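Local coordinates for protein processed glycerol phosphate lipoteichoic acid synthase 2 (Bacillus subtilis, PDB 2W8D) that belongs to the sulfatase family of the alkaline phosphatase clan and holds a magnesium ion in its metal site, at residues 107-112 and 139-144; 111-116 and 399-404; 93-98 and 394-399; 126-131 and 146-151. All coordinates share one frame; numbering follows the deposited sequence.

Interaction 1 (107-112 and 139-144)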
loop_
_atom_site.group_PDB
_atom_site.type_symbol
_atom_site.label_atom_id
_atom_site.label_comp_id
_atom_site.label_asym_id
_atom_site.label_seq_id
_atom_site.Cartn_x
_atom_site.Cartn_y
_atom_site.Cartn_z
ATOM N N LYS A 107 -17.862 0.231 -6.765
ATOM C CA LYS A 107 -17.397 -0.060 -8.115
ATOM C C LYS A 107 -16.995 -1.496 -8.308
ATOM O O LYS A 107 -16.219 -1.801 -9.233
ATOM C CB LYS A 107 -16.202 0.825 -8.452
ATOM C CG LYS A 107 -16.501 2.282 -8.536
ATOM C CD LYS A 107 -17.576 2.564 -9.586
ATOM C CE LYS A 107 -17.813 4.050 -9.707
ATOM N NZ LYS A 107 -19.051 4.340 -10.528
ATOM N N ALA A 108 -17.523 -2.382 -7.456
ATOM C CA ALA A 108 -17.145 -3.808 -7.492
ATOM C C ALA A 108 -17.666 -4.560 -8.728
ATOM O O ALA A 108 -17.206 -5.670 -9.003
ATOM C CB ALA A 108 -17.492 -4.552 -6.178
ATOM N N GLN A 109 -18.569 -3.930 -9.475
ATOM C CA GLN A 109 -19.038 -4.461 -10.754
ATOM C C GLN A 109 -18.288 -3.869 -11.953
ATOM O O GLN A 109 -18.556 -4.252 -13.107
ATOM C CB GLN A 109 -20.536 -4.226 -10.953
ATOM C CG GLN A 109 -21.465 -5.155 -10.211
ATOM C CD GLN A 109 -22.925 -4.722 -10.436
ATOM O OE1 GLN A 109 -23.333 -3.666 -9.943
ATOM N NE2 GLN A 109 -23.697 -5.497 -11.231
ATOM N N ASN A 110 -17.355 -2.945 -11.709
ATOM C CA ASN A 110 -16.492 -2.508 -12.815
ATOM C C ASN A 110 -15.754 -3.718 -13.442
ATOM O O ASN A 110 -15.538 -4.723 -12.754
ATOM C CB ASN A 110 -15.511 -1.398 -12.374
ATOM C CG ASN A 110 -16.082 0.011 -12.590
ATOM O OD1 ASN A 110 -17.305 0.218 -12.575
ATOM N ND2 ASN A 110 -15.204 0.971 -12.810
ATOM N N THR A 111 -15.403 -3.633 -14.729
ATOM C CA THR A 111 -14.467 -4.582 -15.323
ATOM C C THR A 111 -13.025 -4.162 -14.991
ATOM O O THR A 111 -12.601 -3.035 -15.265
ATOM C CB THR A 111 -14.661 -4.722 -16.858
ATOM O OG1 THR A 111 -15.995 -5.220 -17.159
ATOM C CG2 THR A 111 -13.595 -5.660 -17.455
ATOM N N LEU A 112 -12.277 -5.068 -14.376
ATOM C CA LEU A 112 -10.927 -4.763 -13.935
ATOM C C LEU A 112 -9.866 -5.648 -14.591
ATOM O O LEU A 112 -10.152 -6.762 -15.044
ATOM C CB LEU A 112 -10.847 -4.856 -12.407
ATOM C CG LEU A 112 -11.710 -3.862 -11.626
ATOM C CD1 LEU A 112 -11.484 -4.085 -10.171
ATOM C CD2 LEU A 112 -11.398 -2.421 -12.005
ATOM N N ARG A 139 -15.137 -6.731 0.466
ATOM C CA ARG A 139 -14.024 -7.465 -0.143
ATOM C C ARG A 139 -14.483 -8.686 -0.931
ATOM O O ARG A 139 -13.969 -8.942 -1.990
ATOM C CB ARG A 139 -12.970 -7.888 0.899
ATOM C CG ARG A 139 -12.223 -6.704 1.490
ATOM C CD ARG A 139 -11.141 -7.165 2.417
ATOM N NE ARG A 139 -10.278 -6.073 2.836
ATOM C CZ ARG A 139 -10.319 -5.490 4.032
ATOM N NH1 ARG A 139 -9.461 -4.507 4.318
ATOM N NH2 ARG A 139 -11.232 -5.867 4.930
ATOM N N ASN A 140 -15.423 -9.451 -0.413
ATOM C CA ASN A 140 -15.828 -10.640 -1.142
ATOM C C ASN A 140 -16.416 -10.370 -2.536
ATOM O O ASN A 140 -16.342 -11.226 -3.397
ATOM C CB ASN A 140 -16.709 -11.593 -0.311
ATOM C CG ASN A 140 -18.059 -11.027 0.014
ATOM O OD1 ASN A 140 -18.315 -9.855 -0.154
ATOM N ND2 ASN A 140 -18.937 -11.874 0.518
ATOM N N GLU A 141 -16.978 -9.193 -2.762
ATOM C CA GLU A 141 -17.480 -8.843 -4.108
ATOM C C GLU A 141 -16.320 -8.326 -4.990
ATOM O O GLU A 141 -16.155 -8.796 -6.118
ATOM C CB GLU A 141 -18.689 -7.872 -4.068
ATOM C CG GLU A 141 -19.449 -7.899 -5.364
ATOM C CD GLU A 141 -20.511 -6.787 -5.591
ATOM O OE1 GLU A 141 -20.656 -5.827 -4.763
ATOM O OE2 GLU A 141 -21.193 -6.902 -6.661
HETATM N N MSE A 142 -15.494 -7.433 -4.457
HETATM C CA MSE A 142 -14.444 -6.763 -5.224
HETATM C C MSE A 142 -13.265 -7.648 -5.623
HETATM O O MSE A 142 -12.679 -7.458 -6.680
HETATM C CB MSE A 142 -13.906 -5.542 -4.444
HETATM C CG MSE A 142 -12.666 -4.852 -5.047
HETATM SE SE MSE A 142 -13.041 -4.137 -6.875
HETATM C CE MSE A 142 -13.745 -2.314 -6.524
ATOM N N TYR A 143 -12.896 -8.579 -4.753
ATOM C CA TYR A 143 -11.829 -9.503 -5.038
ATOM C C TYR A 143 -12.198 -10.391 -6.198
ATOM O O TYR A 143 -11.333 -10.821 -6.937
ATOM C CB TYR A 143 -11.528 -10.366 -3.828
ATOM C CG TYR A 143 -10.762 -9.679 -2.727
ATOM C CD1 TYR A 143 -10.189 -8.415 -2.889
ATOM C CD2 TYR A 143 -10.598 -10.316 -1.514
ATOM C CE1 TYR A 143 -9.504 -7.803 -1.824
ATOM C CE2 TYR A 143 -9.919 -9.740 -0.483
ATOM C CZ TYR A 143 -9.370 -8.506 -0.625
ATOM O OH TYR A 143 -8.691 -8.026 0.470
ATOM N N LYS A 144 -13.486 -10.658 -6.373
ATOM C CA LYS A 144 -13.909 -11.531 -7.454
ATOM C C LYS A 144 -13.680 -10.805 -8.762
ATOM O O LYS A 144 -13.234 -11.408 -9.752
ATOM C CB LYS A 144 -15.381 -11.870 -7.323
ATOM C CG LYS A 144 -15.701 -12.748 -6.166
ATOM C CD LYS A 144 -17.191 -12.927 -6.149
ATOM C CE LYS A 144 -17.569 -14.285 -5.718
ATOM N NZ LYS A 144 -17.949 -14.268 -4.310
#
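The carboxylate of Glu141 passes Ala108 and Gln109 with its two oxygens divided between them: OE1 lies 3.7 Å from CB of Ala108, and OE2 of Glu141 lies 4.0 Å from CG of Gln109. The Gln109 amide and this carboxylate are turned 29° apart, and no hydrogen bond joins them; OE1 is instead bonded to Asn138 ND2, just before the helix. On the side of the helix away from 107-112 the Tyr143 ring carries CB of Arg139 3.8 Å above one face, toward the rim, and meets Phe151 edge-to-face. Helix 139-145 is the crossover helix of a beta-alpha-beta unit built on strands 125-130 and 150-152, and residues 107-112 lie against it. Lys107 to Asn110 form a type I beta turn that brings CA of Ala108 within 4.6 Å of CA of Met142. Met142, present as selenomethionine, sets CG anti to the backbone N (chi1 172°); a bend at chi2 (61°) brings SE to 3.6 Å from Leu112 CD1, the two side chains crossing at about a right angle. A further bend at chi3 turns the terminal methyl CE of Met142 back to Lys107 O at 3.7 Å, while Val103 and Phe104 of the preceding helix 103-106 also touch Met142.

Interaction 2 (111-116 and 399-404)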
loop_
_atom_site.group_PDB
_atom_site.type_symbol
_atom_site.label_atom_id
_atom_site.label_comp_id
_atom_site.label_asym_id
_atom_site.label_seq_id
_atom_site.Cartn_x
_atom_site.Cartn_y
_atom_site.Cartn_z
ATOM N N THR A 111 -15.403 -3.633 -14.729
ATOM C CA THR A 111 -14.467 -4.582 -15.323
ATOM C C THR A 111 -13.025 -4.162 -14.991
ATOM O O THR A 111 -12.601 -3.035 -15.265
ATOM C CB THR A 111 -14.661 -4.722 -16.858
ATOM O OG1 THR A 111 -15.995 -5.220 -17.159
ATOM C CG2 THR A 111 -13.595 -5.660 -17.455
ATOM N N LEU A 112 -12.277 -5.068 -14.376
ATOM C CA LEU A 112 -10.927 -4.763 -13.935
ATOM C C LEU A 112 -9.866 -5.648 -14.591
ATOM O O LEU A 112 -10.152 -6.762 -15.044
ATOM C CB LEU A 112 -10.847 -4.856 -12.407
ATOM C CG LEU A 112 -11.710 -3.862 -11.626
ATOM C CD1 LEU A 112 -11.484 -4.085 -10.171
ATOM C CD2 LEU A 112 -11.398 -2.421 -12.005
ATOM N N GLN A 113 -8.639 -5.136 -14.644
ATOM C CA GLN A 113 -7.526 -5.892 -15.202
ATOM C C GLN A 113 -6.382 -5.860 -14.202
ATOM O O GLN A 113 -5.321 -5.300 -14.449
ATOM C CB GLN A 113 -7.176 -5.384 -16.604
ATOM C CG GLN A 113 -8.426 -5.419 -17.483
ATOM C CD GLN A 113 -8.302 -4.740 -18.828
ATOM O OE1 GLN A 113 -7.560 -3.792 -18.977
ATOM N NE2 GLN A 113 -9.077 -5.213 -19.815
ATOM N N SER A 114 -6.632 -6.467 -13.052
ATOM C CA SER A 114 -5.707 -6.457 -11.920
ATOM C C SER A 114 -4.425 -7.269 -12.111
ATOM O O SER A 114 -4.357 -8.167 -12.962
ATOM C CB SER A 114 -6.415 -7.029 -10.701
ATOM O OG SER A 114 -7.608 -6.310 -10.452
ATOM N N VAL A 115 -3.446 -6.970 -11.267
ATOM C CA VAL A 115 -2.227 -7.749 -11.128
ATOM C C VAL A 115 -2.489 -9.242 -10.866
ATOM O O VAL A 115 -2.020 -10.074 -11.624
ATOM C CB VAL A 115 -1.326 -7.139 -10.042
ATOM C CG1 VAL A 115 -0.013 -7.871 -9.986
ATOM C CG2 VAL A 115 -1.098 -5.651 -10.363
ATOM N N PRO A 116 -3.263 -9.591 -9.827
ATOM C CA PRO A 116 -3.495 -11.041 -9.728
ATOM C C PRO A 116 -4.059 -11.656 -10.998
ATOM O O PRO A 116 -3.769 -12.815 -11.281
ATOM C CB PRO A 116 -4.498 -11.189 -8.582
ATOM C CG PRO A 116 -4.869 -9.759 -8.142
ATOM C CD PRO A 116 -3.870 -8.830 -8.714
ATOM N N ASP A 399 -16.235 3.067 -16.464
ATOM C CA ASP A 399 -15.991 1.622 -16.536
ATOM C C ASP A 399 -15.386 1.257 -17.920
ATOM O O ASP A 399 -15.925 0.433 -18.672
ATOM C CB ASP A 399 -17.286 0.843 -16.215
ATOM C CG ASP A 399 -17.060 -0.655 -16.078
ATOM O OD1 ASP A 399 -15.911 -1.059 -15.794
ATOM O OD2 ASP A 399 -18.020 -1.442 -16.260
ATOM N N LEU A 400 -14.253 1.877 -18.227
ATOM C CA LEU A 400 -13.713 1.928 -19.595
ATOM C C LEU A 400 -13.004 0.656 -20.008
ATOM O O LEU A 400 -12.881 0.364 -21.205
ATOM C CB LEU A 400 -12.759 3.126 -19.771
ATOM C CG LEU A 400 -13.390 4.514 -19.812
ATOM C CD1 LEU A 400 -12.341 5.554 -20.157
ATOM C CD2 LEU A 400 -14.569 4.577 -20.813
ATOM N N LEU A 401 -12.528 -0.086 -19.017
ATOM C CA LEU A 401 -11.873 -1.367 -19.258
ATOM C C LEU A 401 -12.775 -2.449 -19.918
ATOM O O LEU A 401 -12.256 -3.440 -20.425
ATOM C CB LEU A 401 -11.130 -1.852 -17.996
ATOM C CG LEU A 401 -10.020 -0.897 -17.499
ATOM C CD1 LEU A 401 -9.370 -1.342 -16.167
ATOM C CD2 LEU A 401 -8.935 -0.649 -18.535
ATOM N N ARG A 402 -14.097 -2.259 -19.952
ATOM C CA ARG A 402 -14.962 -3.084 -20.827
ATOM C C ARG A 402 -14.550 -2.987 -22.307
ATOM O O ARG A 402 -14.857 -3.874 -23.109
ATOM C CB ARG A 402 -16.446 -2.679 -20.726
ATOM C CG ARG A 402 -17.079 -2.867 -19.356
ATOM C CD ARG A 402 -18.448 -2.283 -19.341
ATOM N NE ARG A 402 -18.421 -0.817 -19.295
ATOM C CZ ARG A 402 -19.452 -0.028 -19.606
ATOM N NH1 ARG A 402 -20.586 -0.566 -20.034
ATOM N NH2 ARG A 402 -19.337 1.301 -19.526
ATOM N N PHE A 403 -13.888 -1.892 -22.664
ATOM C CA PHE A 403 -13.586 -1.586 -24.061
ATOM C C PHE A 403 -12.086 -1.609 -24.370
ATOM O O PHE A 403 -11.673 -1.128 -25.408
ATOM C CB PHE A 403 -14.177 -0.215 -24.426
ATOM C CG PHE A 403 -15.623 -0.037 -23.993
ATOM C CD1 PHE A 403 -16.637 -0.828 -24.548
ATOM C CD2 PHE A 403 -15.963 0.912 -23.025
ATOM C CE1 PHE A 403 -17.938 -0.680 -24.138
ATOM C CE2 PHE A 403 -17.278 1.069 -22.618
ATOM C CZ PHE A 403 -18.260 0.275 -23.167
ATOM N N TYR A 404 -11.273 -2.151 -23.459
ATOM C CA TYR A 404 -9.838 -2.243 -23.673
ATOM C C TYR A 404 -9.328 -3.663 -23.490
ATOM O O TYR A 404 -9.532 -4.256 -22.431
ATOM C CB TYR A 404 -9.102 -1.337 -22.698
ATOM C CG TYR A 404 -7.647 -1.248 -23.015
ATOM C CD1 TYR A 404 -6.698 -1.884 -22.219
ATOM C CD2 TYR A 404 -7.218 -0.563 -24.148
ATOM C CE1 TYR A 404 -5.345 -1.803 -22.525
ATOM C CE2 TYR A 404 -5.874 -0.480 -24.475
ATOM C CZ TYR A 404 -4.936 -1.102 -23.672
ATOM O OH TYR A 404 -3.600 -1.006 -24.013
HETATM O O HOH W 1 -18.193 -4.111 -15.966
HETATM O O HOH W 2 -13.454 -0.515 -16.146
#
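Thr111 and Leu401 bring the two backbones closest, CA to CA 5.7 Å, where the loop leading to helix 115-118 passes the 3-10 segment 400-402. Asp399, at a positive phi of 44°, turns the chain out of helix 380-397, and its OD1 accepts a hydrogen bond from Thr111 N at 2.8 Å on the syn side of the carboxylate. Two waters fill in around this bond: one links Thr111 OG1 to Asp399 OD2, the other Thr111 O and Asp399 OD1 to Leu401 N. A second bond exchanges the roles of side chain and backbone: Gln113, extended beyond CG, donates from NE2 to Tyr404 O over 2.8 Å at 162°, with the acceptor close to the amide plane. The remaining amide oxygen, Gln113 OE1, lies at the edge of the Tyr404 ring and 3.5 Å from Leu401 CD2. Between the two bonds Leu401 is the apolar filling, its CB 3.3 Å from Thr111 O. On the solvent side, Arg402 CG touches Thr111 OG1 at 3.4 Å, and Arg402 NE donates to Asp399 O at 2.9 Å, in plane and on a lone pair. Asp399 is the C-prime residue of a Schellman motif, and here that helix end also receives a distant loop of the sulfatase-family region.

Interaction 3 (93-98 and 394-399)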
loop_
_atom_site.group_PDB
_atom_site.type_symbol
_atom_site.label_atom_id
_atom_site.label_comp_id
_atom_site.label_asym_id
_atom_site.label_seq_id
_atom_site.Cartn_x
_atom_site.Cartn_y
_atom_site.Cartn_z
ATOM N N ASN A 93 -4.549 -2.348 -8.890
ATOM C CA ASN A 93 -5.019 -1.754 -10.156
ATOM C C ASN A 93 -4.221 -0.616 -10.739
ATOM O O ASN A 93 -4.344 -0.349 -11.924
ATOM C CB ASN A 93 -6.481 -1.336 -10.042
ATOM C CG ASN A 93 -7.371 -2.500 -9.805
ATOM O OD1 ASN A 93 -7.649 -3.250 -10.729
ATOM N ND2 ASN A 93 -7.826 -2.686 -8.549
ATOM N N SER A 94 -3.427 0.051 -9.910
ATOM C CA SER A 94 -2.714 1.275 -10.294
ATOM C C SER A 94 -3.707 2.290 -10.852
ATOM O O SER A 94 -3.497 2.928 -11.886
ATOM C CB SER A 94 -1.561 0.975 -11.260
ATOM O OG SER A 94 -0.690 2.083 -11.352
ATOM N N LEU A 95 -4.830 2.377 -10.160
ATOM C CA LEU A 95 -5.873 3.349 -10.433
ATOM C C LEU A 95 -6.324 3.963 -9.118
ATOM O O LEU A 95 -6.416 3.291 -8.099
ATOM C CB LEU A 95 -7.065 2.701 -11.129
ATOM C CG LEU A 95 -6.914 2.153 -12.544
ATOM C CD1 LEU A 95 -8.225 1.433 -12.922
ATOM C CD2 LEU A 95 -6.563 3.303 -13.508
ATOM N N TYR A 96 -6.599 5.256 -9.146
ATOM C CA TYR A 96 -7.041 5.969 -7.954
ATOM C C TYR A 96 -8.444 5.544 -7.490
ATOM O O TYR A 96 -9.317 5.218 -8.299
ATOM C CB TYR A 96 -7.004 7.486 -8.199
ATOM C CG TYR A 96 -5.608 7.987 -8.320
ATOM C CD1 TYR A 96 -4.906 8.417 -7.189
ATOM C CD2 TYR A 96 -4.966 7.999 -9.551
ATOM C CE1 TYR A 96 -3.583 8.860 -7.293
ATOM C CE2 TYR A 96 -3.671 8.414 -9.669
ATOM C CZ TYR A 96 -2.978 8.857 -8.559
ATOM O OH TYR A 96 -1.679 9.283 -8.704
ATOM N N PRO A 97 -8.651 5.552 -6.168
ATOM C CA PRO A 97 -9.947 5.291 -5.551
ATOM C C PRO A 97 -10.877 6.474 -5.796
ATOM O O PRO A 97 -10.493 7.439 -6.465
ATOM C CB PRO A 97 -9.595 5.222 -4.070
ATOM C CG PRO A 97 -8.454 6.214 -3.951
ATOM C CD PRO A 97 -7.627 5.942 -5.174
ATOM N N LEU A 98 -12.097 6.406 -5.285
ATOM C CA LEU A 98 -13.056 7.509 -5.526
ATOM C C LEU A 98 -12.690 8.737 -4.676
ATOM O O LEU A 98 -12.117 8.592 -3.600
ATOM C CB LEU A 98 -14.484 7.064 -5.208
ATOM C CG LEU A 98 -15.122 5.895 -5.966
ATOM C CD1 LEU A 98 -16.477 5.577 -5.378
ATOM C CD2 LEU A 98 -15.329 6.332 -7.400
ATOM N N LYS A 394 -11.680 8.968 -15.464
ATOM C CA LYS A 394 -12.423 8.551 -16.672
ATOM C C LYS A 394 -12.580 7.042 -16.741
ATOM O O LYS A 394 -13.645 6.540 -17.110
ATOM C CB LYS A 394 -11.776 9.074 -17.952
ATOM C CG LYS A 394 -12.135 10.515 -18.222
ATOM C CD LYS A 394 -11.193 11.183 -19.225
ATOM C CE LYS A 394 -11.832 12.435 -19.742
ATOM N NZ LYS A 394 -10.963 13.603 -19.461
ATOM N N ILE A 395 -11.522 6.327 -16.367
ATOM C CA ILE A 395 -11.545 4.871 -16.406
ATOM C C ILE A 395 -12.577 4.311 -15.424
ATOM O O ILE A 395 -13.409 3.467 -15.790
ATOM C CB ILE A 395 -10.138 4.267 -16.173
ATOM C CG1 ILE A 395 -9.290 4.414 -17.449
ATOM C CG2 ILE A 395 -10.212 2.789 -15.785
ATOM C CD1 ILE A 395 -7.741 4.234 -17.179
ATOM N N ILE A 396 -12.556 4.828 -14.204
ATOM C CA ILE A 396 -13.383 4.293 -13.152
ATOM C C ILE A 396 -14.844 4.699 -13.310
ATOM O O ILE A 396 -15.739 3.849 -13.205
ATOM C CB ILE A 396 -12.777 4.619 -11.776
ATOM C CG1 ILE A 396 -11.976 3.400 -11.285
ATOM C CG2 ILE A 396 -13.815 4.933 -10.771
ATOM C CD1 ILE A 396 -10.607 3.543 -11.490
ATOM N N ASN A 397 -15.077 5.975 -13.621
ATOM C CA ASN A 397 -16.421 6.507 -13.775
ATOM C C ASN A 397 -17.125 5.944 -14.999
ATOM O O ASN A 397 -18.338 5.774 -14.982
ATOM C CB ASN A 397 -16.418 8.039 -13.892
ATOM C CG ASN A 397 -15.833 8.733 -12.668
ATOM O OD1 ASN A 397 -15.770 8.165 -11.579
ATOM N ND2 ASN A 397 -15.393 9.978 -12.851
ATOM N N GLY A 398 -16.380 5.733 -16.084
ATOM C CA GLY A 398 -16.992 5.241 -17.317
ATOM C C GLY A 398 -16.787 3.747 -17.492
ATOM O O GLY A 398 -17.079 3.223 -18.551
ATOM N N ASP A 399 -16.235 3.067 -16.464
ATOM C CA ASP A 399 -15.991 1.622 -16.536
ATOM C C ASP A 399 -15.386 1.257 -17.920
ATOM O O ASP A 399 -15.925 0.433 -18.672
ATOM C CB ASP A 399 -17.286 0.843 -16.215
ATOM C CG ASP A 399 -17.060 -0.655 -16.078
ATOM O OD1 ASP A 399 -15.911 -1.059 -15.794
ATOM O OD2 ASP A 399 -18.020 -1.442 -16.260
#
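Leu95 CD1 meets Ile396 CD1 at 3.5 Å and Ile395 CG2 at 3.7 Å, so one methyl of the loop packs against two successive residues of helix 380-397. The other branch, Leu95 CD2, stands 4.0 Å from Ile395 CD1, and even Leu95 CB is approached by Ile396 CD1 at 3.7 Å. The Leu95 and Ile396 side chains lie antiparallel alongside one another, whereas Leu95 and Ile395 cross at about a right angle. In Ile396, chi1 of -98° and chi2 of 100° both lie off the staggered positions, which may reflect some strain or uncertainty in the model; its CD1 touches Leu95 and also comes 3.8 Å from Tyr96 O. Phe89 of helix 86-93 touches both Leu95 and Ile396, and Val10 and Met14 of helix 6-17 touch Ile395. Toward the other end the contact thins. Leu98, partly exposed, offers a single approach, CD2 to Ile396 CG2 at 4.0 Å, and its side chain also lies about 3 Å, at nearest atoms, from a bound di(hydroxyethyl)ether, probably from the crystallisation liquor. Polar links between this loop and the same helix lie one or two turns earlier, where Ser392 bonds Tyr96 N and Glu388 bonds Tyr96 OH. No hydrogen bond crosses between 93-98 and 394-399, which implies that hydrophobic burial and the fit of branched methyls hold these segments together.

Interaction 4 (126-131 and 146-151)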
loop_
_atom_site.group_PDB
_atom_site.type_symbol
_atom_site.label_atom_id
_atom_site.label_comp_id
_atom_site.label_asym_id
_atom_site.label_seq_id
_atom_site.Cartn_x
_atom_site.Cartn_y
_atom_site.Cartn_z
ATOM N N SER A 126 -3.709 -16.753 -6.626
ATOM C CA SER A 126 -3.794 -15.591 -5.752
ATOM C C SER A 126 -4.729 -15.847 -4.568
ATOM O O SER A 126 -5.765 -16.522 -4.720
ATOM C CB SER A 126 -4.173 -14.306 -6.527
ATOM O OG SER A 126 -5.311 -14.480 -7.375
ATOM N N ALA A 127 -4.339 -15.338 -3.395
ATOM C CA ALA A 127 -5.145 -15.454 -2.166
ATOM C C ALA A 127 -4.973 -14.239 -1.242
ATOM O O ALA A 127 -3.871 -13.711 -1.118
ATOM C CB ALA A 127 -4.779 -16.737 -1.404
ATOM N N THR A 128 -6.053 -13.813 -0.574
ATOM C CA THR A 128 -5.942 -12.822 0.488
ATOM C C THR A 128 -6.087 -13.503 1.835
ATOM O O THR A 128 -6.876 -14.441 1.952
ATOM C CB THR A 128 -7.040 -11.770 0.356
ATOM O OG1 THR A 128 -6.880 -11.091 -0.897
ATOM C CG2 THR A 128 -6.990 -10.779 1.521
ATOM N N PHE A 129 -5.334 -13.031 2.841
ATOM C CA PHE A 129 -5.485 -13.482 4.221
ATOM C C PHE A 129 -5.939 -12.321 5.068
ATOM O O PHE A 129 -5.411 -11.222 4.953
ATOM C CB PHE A 129 -4.159 -14.015 4.757
ATOM C CG PHE A 129 -3.646 -15.198 3.998
ATOM C CD1 PHE A 129 -3.836 -16.492 4.486
ATOM C CD2 PHE A 129 -3.018 -15.030 2.764
ATOM C CE1 PHE A 129 -3.389 -17.581 3.771
ATOM C CE2 PHE A 129 -2.561 -16.133 2.038
ATOM C CZ PHE A 129 -2.750 -17.404 2.542
ATOM N N HIS A 130 -6.901 -12.537 5.939
ATOM C CA HIS A 130 -7.389 -11.457 6.774
ATOM C C HIS A 130 -8.237 -12.037 7.884
ATOM O O HIS A 130 -9.059 -12.922 7.652
ATOM C CB HIS A 130 -8.212 -10.518 5.922
ATOM C CG HIS A 130 -8.685 -9.302 6.640
ATOM N ND1 HIS A 130 -7.821 -8.408 7.239
ATOM C CD2 HIS A 130 -9.930 -8.826 6.847
ATOM C CE1 HIS A 130 -8.521 -7.435 7.790
ATOM N NE2 HIS A 130 -9.800 -7.662 7.561
ATOM N N GLY A 131 -8.019 -11.553 9.103
ATOM C CA GLY A 131 -8.663 -12.131 10.280
ATOM C C GLY A 131 -9.998 -11.505 10.617
ATOM O O GLY A 131 -10.262 -11.246 11.776
ATOM N N GLU A 146 -11.421 -8.728 -9.181
ATOM C CA GLU A 146 -9.958 -8.587 -9.317
ATOM C C GLU A 146 -9.251 -9.899 -9.695
ATOM O O GLU A 146 -8.041 -9.920 -9.934
ATOM C CB GLU A 146 -9.332 -7.960 -8.051
ATOM C CG GLU A 146 -9.724 -6.486 -7.845
ATOM C CD GLU A 146 -9.105 -5.827 -6.587
ATOM O OE1 GLU A 146 -8.790 -6.537 -5.580
ATOM O OE2 GLU A 146 -8.937 -4.574 -6.629
ATOM N N GLY A 147 -10.033 -10.972 -9.759
ATOM C CA GLY A 147 -9.546 -12.304 -9.998
ATOM C C GLY A 147 -8.841 -13.005 -8.860
ATOM O O GLY A 147 -8.077 -13.940 -9.104
ATOM N N ILE A 148 -9.051 -12.588 -7.620
ATOM C CA ILE A 148 -8.346 -13.250 -6.541
ATOM C C ILE A 148 -8.969 -14.654 -6.408
ATOM O O ILE A 148 -10.194 -14.758 -6.245
ATOM C CB ILE A 148 -8.406 -12.508 -5.191
ATOM C CG1 ILE A 148 -7.904 -11.046 -5.249
ATOM C CG2 ILE A 148 -7.620 -13.275 -4.123
ATOM C CD1 ILE A 148 -6.698 -10.781 -6.038
ATOM N N ASP A 149 -8.141 -15.714 -6.482
ATOM C CA ASP A 149 -8.670 -17.108 -6.482
ATOM C C ASP A 149 -9.195 -17.500 -5.124
ATOM O O ASP A 149 -10.147 -18.254 -5.043
ATOM C CB ASP A 149 -7.617 -18.185 -6.878
ATOM C CG ASP A 149 -7.058 -17.982 -8.260
ATOM O OD1 ASP A 149 -7.837 -18.128 -9.202
ATOM O OD2 ASP A 149 -5.860 -17.635 -8.409
ATOM N N LYS A 150 -8.547 -17.032 -4.057
ATOM C CA LYS A 150 -8.903 -17.509 -2.723
ATOM C C LYS A 150 -8.963 -16.406 -1.663
ATOM O O LYS A 150 -8.138 -15.494 -1.636
ATOM C CB LYS A 150 -7.938 -18.609 -2.274
ATOM C CG LYS A 150 -7.955 -19.913 -3.084
ATOM C CD LYS A 150 -6.682 -20.676 -2.764
ATOM C CE LYS A 150 -6.465 -21.915 -3.619
ATOM N NZ LYS A 150 -7.515 -22.934 -3.351
ATOM N N PHE A 151 -9.940 -16.506 -0.770
ATOM C CA PHE A 151 -10.065 -15.542 0.297
ATOM C C PHE A 151 -10.065 -16.246 1.650
ATOM O O PHE A 151 -11.063 -16.779 2.059
ATOM C CB PHE A 151 -11.334 -14.679 0.079
ATOM C CG PHE A 151 -11.406 -13.444 0.957
ATOM C CD1 PHE A 151 -10.472 -13.229 1.977
ATOM C CD2 PHE A 151 -12.420 -12.513 0.774
ATOM C CE1 PHE A 151 -10.527 -12.092 2.793
ATOM C CE2 PHE A 151 -12.494 -11.357 1.600
ATOM C CZ PHE A 151 -11.545 -11.155 2.609
#
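Ser126 and Asp149 exchange bonds between side chain and backbone: Ser126 N donates to Asp149 OD2 at 2.9 Å and 167°, on the anti lone pair, while Asp149 N donates to Ser126 OG at 3.2 Å. In Ser126, chi1 of 50° sets OG between its own N and carbonyl carbon, from where it accepts this bond. Next come the parallel-strand bonds, Lys150 N to Ser126 O and Thr128 N to Lys150 O, both 2.9 Å, with Ala127 CA 3.0 Å from the same Lys150 O in a CA-H...O contact. On one face Thr128 and Phe151 run alongside one another in the same direction, CG2 to CE1 4.0 Å, and His130 CB stands at the Phe151 ring edge. Farther out, Lys120 makes a salt bridge to Asp149 OD1, and strand 189-194 flanks strand 125-130. Helix 139-145 completes the beta-alpha-beta crossover, its Tyr143 touching Thr128 and Ile148. Thr128 OG1 is buried without a polar partner; Lys120, by contrast, would be expected to keep the Asp149 carboxylate ionised, so that OD2 remains available to Ser126 N.

The four contacts differ in depth and chemistry. Interactions 3 and 4 are buried, the first apolar between loop and helix, the second polar, mixing strand pairing in the central sheet with bonds of the Ser126 and Asp149 side chains. Interactions 1 and 2 are only partly buried and share Thr111 and Leu112, one facing the crossover helix and the other the end of helix 380-397. That helix end also serves interaction 3, and Asn110 of 107-112 bonds Ile396 O through ND2. Helix 139-145 of interaction 1 is the crossover of the unit whose two strands pair in interaction 4. A hydrogen bond from Asn93 ND2 to Glu146 OE2 links the segments of interactions 3 and 4.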